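Local structure of polyketide synthase/nonribosomal peptide synthetase hybrid RzxB (Pseudomonas fluorescens, 5IL6) at residues 191-194 and 195-198; 36-39 and 40-44; 105-108 and 109-112; 255-258 and 259-262; 156-159 and 160-163. The protein probably takes part in rhizoxin assembly, its dehydratase domain, the portion described here, being expected to remove water from beta-hydroxyacyl intermediates. All blocks are in the same frame, centred on the assembly; numbering follows the deposited sequence. Where two conformers were deposited one is given.

Interaction 1 of 5, residues 191-194 and 195-198; sequences LQDP and ALNS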
# COMPACT_ATOMS: atom_id res chain seq x y z
N LEU A 191 5.54 -10.94 -8.03
CA LEU A 191 6.24 -11.42 -6.85
C LEU A 191 7.49 -12.21 -7.22
O LEU A 191 7.55 -12.87 -8.26
CB LEU A 191 5.32 -12.31 -6.01
CG LEU A 191 4.09 -11.66 -5.36
CD1 LEU A 191 3.22 -12.73 -4.72
CD2 LEU A 191 4.53 -10.64 -4.33
N GLN A 192 8.50 -12.11 -6.36
CA GLN A 192 9.72 -12.88 -6.55
C GLN A 192 9.44 -14.38 -6.43
O GLN A 192 10.00 -15.19 -7.17
CB GLN A 192 10.78 -12.45 -5.53
CG GLN A 192 12.14 -13.07 -5.74
CD GLN A 192 13.11 -12.71 -4.63
OE1 GLN A 192 12.71 -12.48 -3.49
NE2 GLN A 192 14.40 -12.67 -4.95
N ASP A 193 8.58 -14.75 -5.48
CA ASP A 193 8.11 -16.13 -5.34
C ASP A 193 6.60 -16.12 -5.48
O ASP A 193 5.89 -15.74 -4.53
CB ASP A 193 8.53 -16.73 -4.00
CG ASP A 193 8.07 -18.17 -3.83
OD1 ASP A 193 7.40 -18.69 -4.74
OD2 ASP A 193 8.40 -18.78 -2.79
N PRO A 194 6.05 -16.50 -6.63
CA PRO A 194 4.58 -16.45 -6.79
C PRO A 194 3.82 -17.19 -5.71
O PRO A 194 2.73 -16.77 -5.32
CB PRO A 194 4.36 -17.07 -8.17
CG PRO A 194 5.64 -16.89 -8.90
CD PRO A 194 6.72 -16.95 -7.86
N ALA A 195 4.37 -18.31 -5.21
CA ALA A 195 3.66 -19.10 -4.21
C ALA A 195 3.33 -18.27 -2.97
O ALA A 195 2.35 -18.56 -2.28
CB ALA A 195 4.49 -20.32 -3.82
N LEU A 196 4.15 -17.26 -2.66
CA LEU A 196 3.91 -16.45 -1.47
C LEU A 196 2.67 -15.58 -1.59
O LEU A 196 2.32 -14.91 -0.61
CB LEU A 196 5.14 -15.60 -1.15
CG LEU A 196 6.38 -16.41 -0.75
CD1 LEU A 196 7.59 -15.50 -0.57
CD2 LEU A 196 6.14 -17.25 0.51
N ASN A 197 2.02 -15.54 -2.76
CA ASN A 197 0.74 -14.85 -2.86
C ASN A 197 -0.36 -15.58 -2.10
O ASN A 197 -1.44 -15.01 -1.91
CB ASN A 197 0.34 -14.71 -4.33
CG ASN A 197 -0.60 -13.55 -4.58
OD1 ASN A 197 -0.52 -12.51 -3.92
ND2 ASN A 197 -1.51 -13.71 -5.54
N SER A 198 -0.09 -16.81 -1.66
CA SER A 198 -1.08 -17.58 -0.92
C SER A 198 -1.50 -16.85 0.35
O SER A 198 -0.65 -16.42 1.14
CB SER A 198 -0.51 -18.95 -0.57
OG SER A 198 -1.47 -19.77 0.06
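The chain from D193 to N197 winds into a short 3-10 turn, in which L196 N bonds to D193 O at 3.0 Å and N197 N to P194 O at 2.9 Å. D193 adds its side chain to this turn. With CG anti to the backbone N (chi1 -180°), the carboxylate swings forward along the chain, and OD1 accepts A195 N at 3.1 Å from above its own plane; this is an Asx turn, formed just where P194 has no N-H to offer. The other branch, OD2, rests against L196 CG at 3.7 Å, while the two side chains cross at about a right angle and D193 CB meets L196 CD1. With an alanine here, A195 N would probably lose its side-chain acceptor and the L196 branch the carboxylate it leans on. On the inner side of the turn, the CD1 methyl of buried L191 presses on N197 CB at 3.5 Å, again with side chains crossing steeply. The N197 amide continues past the same methyl, and its ND2 is bonded to C243 O. The turn follows strand 184-190 directly, L191 is paired through its backbone with A245, and both L191 and N197 touch H203, just before helix 204-212.

Interaction 2 of 5, residues 36-39 and 40-44; sequences DESV and LAEHR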
# COMPACT_ATOMS: atom_id res chain seq x y z
N ASP A 36 12.28 -9.06 10.98
CA ASP A 36 12.80 -9.87 9.89
C ASP A 36 11.81 -10.06 8.75
O ASP A 36 12.20 -10.55 7.69
CB ASP A 36 13.23 -11.24 10.41
CG ASP A 36 14.31 -11.15 11.47
OD1 ASP A 36 15.13 -10.22 11.41
OD2 ASP A 36 14.33 -12.02 12.37
N GLU A 37 10.54 -9.69 8.95
CA GLU A 37 9.55 -9.87 7.90
C GLU A 37 9.86 -8.97 6.71
O GLU A 37 10.39 -7.86 6.85
CB GLU A 37 8.15 -9.57 8.44
CG GLU A 37 7.72 -10.48 9.58
CD GLU A 37 8.15 -9.95 10.94
OE1 GLU A 37 8.90 -8.95 10.99
OE2 GLU A 37 7.74 -10.54 11.97
N SER A 38 9.52 -9.46 5.51
CA SER A 38 9.88 -8.75 4.29
C SER A 38 9.29 -7.35 4.25
O SER A 38 9.94 -6.41 3.77
CB SER A 38 9.42 -9.56 3.07
OG SER A 38 9.97 -10.87 3.08
N VAL A 39 8.06 -7.18 4.75
CA VAL A 39 7.42 -5.87 4.73
C VAL A 39 8.19 -4.85 5.56
O VAL A 39 7.97 -3.64 5.41
CB VAL A 39 5.96 -5.97 5.21
CG1 VAL A 39 5.12 -6.73 4.20
CG2 VAL A 39 5.88 -6.63 6.59
N LEU A 40 9.08 -5.30 6.44
CA LEU A 40 9.95 -4.42 7.20
C LEU A 40 11.39 -4.48 6.71
O LEU A 40 11.95 -3.45 6.31
CB LEU A 40 9.89 -4.80 8.69
CG LEU A 40 8.59 -4.45 9.41
CD1 LEU A 40 8.21 -5.57 10.36
CD2 LEU A 40 8.73 -3.14 10.16
N ALA A 41 11.99 -5.67 6.71
CA ALA A 41 13.42 -5.80 6.44
C ALA A 41 13.78 -5.40 5.02
O ALA A 41 14.90 -4.93 4.77
CB ALA A 41 13.86 -7.24 6.71
N GLU A 42 12.87 -5.59 4.07
CA GLU A 42 13.13 -5.27 2.67
C GLU A 42 12.62 -3.89 2.29
O GLU A 42 12.57 -3.56 1.10
CB GLU A 42 12.51 -6.33 1.77
CG GLU A 42 13.07 -7.73 2.03
CD GLU A 42 12.66 -8.73 0.97
OE1 GLU A 42 11.45 -8.87 0.72
OE2 GLU A 42 13.56 -9.37 0.38
N HIS A 43 12.25 -3.07 3.28
CA HIS A 43 11.77 -1.70 3.06
C HIS A 43 12.47 -0.81 4.08
O HIS A 43 11.95 -0.57 5.17
CB HIS A 43 10.25 -1.64 3.20
CG HIS A 43 9.66 -0.30 2.86
ND1 HIS A 43 9.52 0.70 3.79
CD2 HIS A 43 9.17 0.18 1.70
CE1 HIS A 43 8.98 1.76 3.22
NE2 HIS A 43 8.75 1.47 1.95
N ARG A 44 13.65 -0.30 3.72
CA ARG A 44 14.48 0.47 4.64
C ARG A 44 14.47 1.94 4.25
O ARG A 44 14.76 2.28 3.09
CB ARG A 44 15.91 -0.07 4.67
CG ARG A 44 16.02 -1.43 5.34
CD ARG A 44 17.47 -1.84 5.57
NE ARG A 44 17.56 -3.05 6.40
CZ ARG A 44 17.67 -3.05 7.73
NH1 ARG A 44 17.70 -1.91 8.41
NH2 ARG A 44 17.74 -4.21 8.38
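The carboxylate of E42 has S38 OG above one face, 3.4 Å from OE1, while S38 CB approaches OE1 more obliquely at 3.2 Å. The second flat group, the E37 carboxylate, receives the CD1 methyl of L40 at OE1, 3.5 Å away and well out of the carboxylate plane. Both pairs belong to one turn of helix, 38-41, with E37 at its N-cap position; H43 then leads into strand 43-45. E37 is bent at chi2 (88°), which turns its carboxylate back to the preceding loop, where OE1 and OE2 take the backbone N-H groups of G35 and S34. L40 runs beside it, pointing the same way. E42 extends beyond CG along S38, and its OE2 is bonded to G171 N, so the carboxylate ties the end of the short helix to a loop far along the chain. H43 turns its ring away from the helix: ND1 bonds to V50 O, and the side chain touches D208 of helix 204-212. H43 and G47 match the H-x3-G that opens the H-x3-G-x4-P motif of dehydratases, with A52 at the proline position; as in relatives, H43 and D208 probably belong to the active site of this double-hotdog fold. Within the turn, E37 O takes two donors, L40 N at 2.9 Å and A41 N at 2.7 Å, the latter nearly along the C=O axis (C=O...N angle 166°).

Interaction 3 of 5, residues 105-108 and 109-112; sequences MPAA and GDYR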
# COMPACT_ATOMS: atom_id res chain seq x y z
N MET A 105 -17.73 0.93 14.11
CA MET A 105 -18.80 1.16 13.13
C MET A 105 -19.77 2.17 13.73
O MET A 105 -20.84 1.80 14.24
CB MET A 105 -19.50 -0.14 12.76
CG MET A 105 -20.34 -0.03 11.50
SD MET A 105 -21.29 -1.50 11.12
CE MET A 105 -22.47 -1.51 12.48
N PRO A 106 -19.43 3.46 13.70
CA PRO A 106 -20.33 4.46 14.30
C PRO A 106 -21.70 4.50 13.65
O PRO A 106 -22.68 4.90 14.29
CB PRO A 106 -19.58 5.78 14.11
CG PRO A 106 -18.19 5.43 13.71
CD PRO A 106 -18.20 4.05 13.16
N ALA A 107 -21.81 4.09 12.38
CA ALA A 107 -23.09 4.00 11.70
C ALA A 107 -23.08 2.78 10.79
O ALA A 107 -22.02 2.30 10.38
CB ALA A 107 -23.39 5.27 10.89
N ALA A 108 -24.28 2.30 10.46
CA ALA A 108 -24.41 1.09 9.67
C ALA A 108 -23.58 1.18 8.39
O ALA A 108 -23.72 2.13 7.61
CB ALA A 108 -25.88 0.84 9.33
N GLY A 109 -22.71 0.20 8.19
CA GLY A 109 -21.88 0.15 7.00
C GLY A 109 -20.80 1.20 6.92
O GLY A 109 -20.12 1.30 5.90
N ASP A 110 -20.62 2.00 7.97
CA ASP A 110 -19.62 3.07 8.00
C ASP A 110 -18.57 2.71 9.05
O ASP A 110 -18.80 2.87 10.25
CB ASP A 110 -20.28 4.42 8.29
CG ASP A 110 -19.27 5.52 8.57
OD1 ASP A 110 -18.12 5.41 8.10
OD2 ASP A 110 -19.64 6.49 9.27
N TYR A 111 -17.42 2.22 8.59
CA TYR A 111 -16.38 1.71 9.46
C TYR A 111 -15.24 2.72 9.61
O TYR A 111 -14.90 3.43 8.67
CB TYR A 111 -15.83 0.39 8.92
CG TYR A 111 -16.92 -0.58 8.52
CD1 TYR A 111 -17.67 -1.25 9.48
CD2 TYR A 111 -17.22 -0.81 7.18
CE1 TYR A 111 -18.67 -2.13 9.12
CE2 TYR A 111 -18.22 -1.69 6.81
CZ TYR A 111 -18.95 -2.34 7.79
OH TYR A 111 -19.95 -3.22 7.42
N ARG A 112 -14.67 2.76 10.81
CA ARG A 112 -13.54 3.63 11.14
C ARG A 112 -12.40 2.77 11.65
O ARG A 112 -12.61 1.88 12.48
CB ARG A 112 -13.94 4.67 12.18
CG ARG A 112 -15.15 5.49 11.79
CD ARG A 112 -14.87 6.36 10.57
NE ARG A 112 -16.08 7.00 10.07
CZ ARG A 112 -16.50 8.22 10.39
NH1 ARG A 112 -15.80 8.98 11.22
NH2 ARG A 112 -17.62 8.68 9.86
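M105 carries CG anti to the backbone N (chi1 -165°), then folds at chi3 (67°), while Y111 lays its ring back beside the backbone N (chi1 -47°); the two side chains thus run side by side, pointing the same way. The sulfur reaches the ring obliquely, with M105 SD 3.4 Å from Y111 CE1, a Met-aromatic contact. The same sulfur accepts a weak, long hydrogen bond from G109 N at 3.7 Å, and G109 C lies over one face of the tyrosine ring, offset toward its rim. These groups gather round the tip of a beta-hairpin: A107 to D110 form a type II turn, closed by D110 N to A107 O at 2.8 Å, with G109 taking the positive phi. Behind the turn, M105 CA makes a CA-H...O contact of 3.3 Å with D110 O. On strand 110-118, R112 holds D110 side-on in a two-pronged salt bridge, NE to OD1 at 3.3 Å and NH2 to OD2 at 3.0 Å, the latter on the syn lone pair. P106 packs its CG against R112 CG at 3.6 Å and lies over one face of the guanidinium. With a leucine in place of the aspartate, the R112 guanidinium would probably lose its carboxylate mate and be freer to turn. Backbone bonds continue the strand pairing from R112 to S104 and from Y111 to A132.

Interaction 4 of 5, residues 255-258 and 259-262; sequences PSTA and PDYC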
# COMPACT_ATOMS: atom_id res chain seq x y z
N PRO A 255 -3.35 16.47 -10.37
CA PRO A 255 -3.01 17.78 -9.80
C PRO A 255 -2.76 17.67 -8.30
O PRO A 255 -3.39 16.89 -7.59
CB PRO A 255 -4.23 18.65 -10.10
CG PRO A 255 -4.98 17.93 -11.18
CD PRO A 255 -4.66 16.48 -11.04
N SER A 256 -1.81 18.48 -7.83
CA SER A 256 -1.48 18.51 -6.41
C SER A 256 -1.03 19.91 -6.03
O SER A 256 -0.47 20.65 -6.85
CB SER A 256 -0.39 17.50 -6.06
OG SER A 256 -0.02 17.60 -4.70
N THR A 257 -1.25 20.26 -4.77
CA THR A 257 -0.68 21.48 -4.21
C THR A 257 0.77 21.21 -3.81
O THR A 257 1.13 20.10 -3.42
CB THR A 257 -1.48 21.94 -2.99
OG1 THR A 257 -1.67 20.85 -2.09
CG2 THR A 257 -2.84 22.48 -3.42
N ALA A 258 1.60 22.24 -3.92
CA ALA A 258 3.00 22.10 -3.55
C ALA A 258 3.10 21.93 -2.03
O ALA A 258 2.24 22.42 -1.30
CB ALA A 258 3.81 23.30 -4.01
N PRO A 259 4.16 21.25 -1.55
CA PRO A 259 5.25 20.64 -2.31
C PRO A 259 5.03 19.15 -2.55
O PRO A 259 5.98 18.37 -2.50
CB PRO A 259 6.45 20.87 -1.40
CG PRO A 259 5.86 20.69 -0.03
CD PRO A 259 4.42 21.18 -0.11
N ASP A 260 3.78 18.76 -2.80
CA ASP A 260 3.39 17.36 -2.82
C ASP A 260 3.17 16.86 -4.24
O ASP A 260 3.15 17.63 -5.20
CB ASP A 260 2.14 17.15 -1.97
CG ASP A 260 2.27 17.76 -0.59
OD1 ASP A 260 3.40 17.79 -0.07
OD2 ASP A 260 1.24 18.19 -0.02
N TYR A 261 3.01 15.54 -4.35
CA TYR A 261 2.74 14.87 -5.62
C TYR A 261 1.56 13.93 -5.43
O TYR A 261 1.43 13.30 -4.38
CB TYR A 261 3.97 14.09 -6.10
CG TYR A 261 5.21 14.95 -6.25
CD1 TYR A 261 6.01 15.23 -5.15
CD2 TYR A 261 5.56 15.48 -7.48
CE1 TYR A 261 7.14 16.01 -5.28
CE2 TYR A 261 6.69 16.26 -7.62
CZ TYR A 261 7.48 16.53 -6.51
OH TYR A 261 8.60 17.31 -6.64
N CYS A 262 0.71 13.84 -6.45
CA CYS A 262 -0.51 13.06 -6.37
C CYS A 262 -0.68 12.22 -7.63
O CYS A 262 -0.36 12.68 -8.74
CB CYS A 262 -1.74 13.96 -6.18
SG CYS A 262 -3.26 13.07 -5.81
O HOH W 1 0.28 20.60 -0.22
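D260 N donates to T257 O at 3.0 Å, lying in the carbonyl plane on a lone pair, and this bond closes the tight turn 257-260. The peptide between A258 and P259 is cis, which makes it a type VI turn and folds the chain back sharply; A258 CB and P259 CA are squeezed to 3.5 Å as a result. A water sits beside the turn, 2.7 Å from T257 OG1, and is placed to donate to A258 O (2.9 Å) and D260 OD2 (2.6 Å), though it has more acceptors in reach than protons. D260 is placed for this by CG standing beside the backbone N (chi1 -51°), which brings the carboxylate round to the threonine side. Further from the bend, S256 turns its side chain in toward the returning chain: OG lies 3.2 Å from D260 O, and CB meets C262 CB at 3.8 Å. C262 CB also rests on P255 O. The turn joins strands 246-254 and 261-268, whose pairing starts with C262 and A254. On the other edge Y261 pairs with F283 of strand 274-284, D260 touches Q284 and P285, and the Y261 side chain lies against L218, E221 and L222.

Interaction 5 of 5, residues 156-159 and 160-163; sequences ACYQ and RFAA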
# COMPACT_ATOMS: atom_id res chain seq x y z
N ALA A 156 17.27 3.16 -12.84
CA ALA A 156 17.32 4.60 -12.59
C ALA A 156 16.27 5.01 -11.57
O ALA A 156 16.50 5.91 -10.75
CB ALA A 156 17.11 5.36 -13.90
N CYS A 157 15.11 4.35 -11.58
CA CYS A 157 14.08 4.64 -10.59
C CYS A 157 14.53 4.22 -9.20
O CYS A 157 14.39 4.98 -8.23
CB CYS A 157 12.77 3.95 -10.97
SG CYS A 157 12.00 4.61 -12.47
N TYR A 158 15.08 3.01 -9.07
CA TYR A 158 15.54 2.56 -7.76
C TYR A 158 16.74 3.37 -7.28
O TYR A 158 16.90 3.59 -6.08
CB TYR A 158 15.88 1.07 -7.80
CG TYR A 158 14.64 0.19 -7.81
CD1 TYR A 158 13.72 0.25 -6.77
CD2 TYR A 158 14.39 -0.69 -8.86
CE1 TYR A 158 12.59 -0.53 -6.77
CE2 TYR A 158 13.25 -1.48 -8.87
CZ TYR A 158 12.35 -1.40 -7.82
OH TYR A 158 11.22 -2.17 -7.80
N GLN A 159 17.59 3.83 -8.21
CA GLN A 159 18.70 4.70 -7.81
C GLN A 159 18.18 6.03 -7.28
O GLN A 159 18.78 6.61 -6.37
CB GLN A 159 19.65 4.92 -8.99
CG GLN A 159 20.00 6.39 -9.25
CD GLN A 159 21.14 6.56 -10.24
OE1 GLN A 159 22.17 7.15 -9.93
NE2 GLN A 159 20.96 6.04 -11.45
N ARG A 160 17.08 6.53 -7.84
CA ARG A 160 16.50 7.77 -7.33
C ARG A 160 15.89 7.55 -5.95
O ARG A 160 16.08 8.38 -5.05
CB ARG A 160 15.46 8.31 -8.31
CG ARG A 160 15.00 9.74 -8.00
CD ARG A 160 16.16 10.73 -8.02
NE ARG A 160 16.92 10.65 -9.27
CZ ARG A 160 16.70 11.41 -10.34
NH1 ARG A 160 15.74 12.33 -10.34
NH2 ARG A 160 17.45 11.25 -11.42
N PHE A 161 15.15 6.46 -5.76
CA PHE A 161 14.66 6.12 -4.43
C PHE A 161 15.81 6.01 -3.45
O PHE A 161 15.73 6.51 -2.32
CB PHE A 161 13.87 4.80 -4.47
CG PHE A 161 12.47 4.94 -4.98
CD1 PHE A 161 11.56 5.76 -4.33
CD2 PHE A 161 12.05 4.24 -6.09
CE1 PHE A 161 10.26 5.89 -4.80
CE2 PHE A 161 10.76 4.36 -6.56
CZ PHE A 161 9.86 5.18 -5.91
N ALA A 162 16.89 5.33 -3.85
CA ALA A 162 18.03 5.16 -2.96
C ALA A 162 18.67 6.51 -2.63
O ALA A 162 19.13 6.72 -1.50
CB ALA A 162 19.05 4.22 -3.59
N ALA A 163 18.71 7.42 -3.60
CA ALA A 163 19.28 8.74 -3.35
C ALA A 163 18.47 9.53 -2.34
O ALA A 163 19.02 10.39 -1.64
CB ALA A 163 19.39 9.52 -4.66
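Y158 and F161, one turn apart on helix 154-164, turn their rings to the same buried side of the helix, with their planes about 46° from each other. The approach is oblique, Y158 CD1 to F161 CD2 at 4.4 Å, so the rings adjoin without stacking. F161 has CG beside its backbone N (chi1 -79°), and the ring is thereby laid back along the helix: CD2 comes within 3.3 Å of C157 O, obliquely to the ring, while Y158 CA sits at the ring edge near its plane. C157 O thus carries both the ring contact and the regular helical bond from F161 N at 3.0 Å. The far end of Y158 is held by others: OH bonds to Q212 OE1 and L175 N, and R173 makes a cation-pi contact with its ring. C157 and F161 both touch M215. R160 leaves the helix on another side. Its CB lies 3.5 Å from C157 O; beyond it CG is anti to the backbone N (chi1 -169°), and bends at chi2 and chi3 carry NH1 to a hydrogen bond with L219 O. Next along the helix, A162 N bonds to Y158 O at 2.8 Å, and the A162 CB methyl lies 3.3 Å from the same oxygen.

Overall arrangement
In chain order the contacts run interaction 2, 3, 5, 1 and 4, and no two of them touch. Interactions 2 and 3 fall in the N-terminal hotdog half, the other three in the C-terminal one. Interactions 1 and 2 have centres 16 Å apart and nearest atoms about 5 Å apart, consistent with the two hotdog halves meeting near helix 204-212. Interaction 5, on helix 154-164, is 18 Å between centres from interaction 2 and 20 Å from interaction 4. Interactions 3 and 5 lie on opposite sides of the chain's centre, 41 Å between centres. Interaction 2 carries H43 and so probably borders the active site, whereas interactions 3 and 4 are surface turns between strands, about 33 and 28 Å from it between centres.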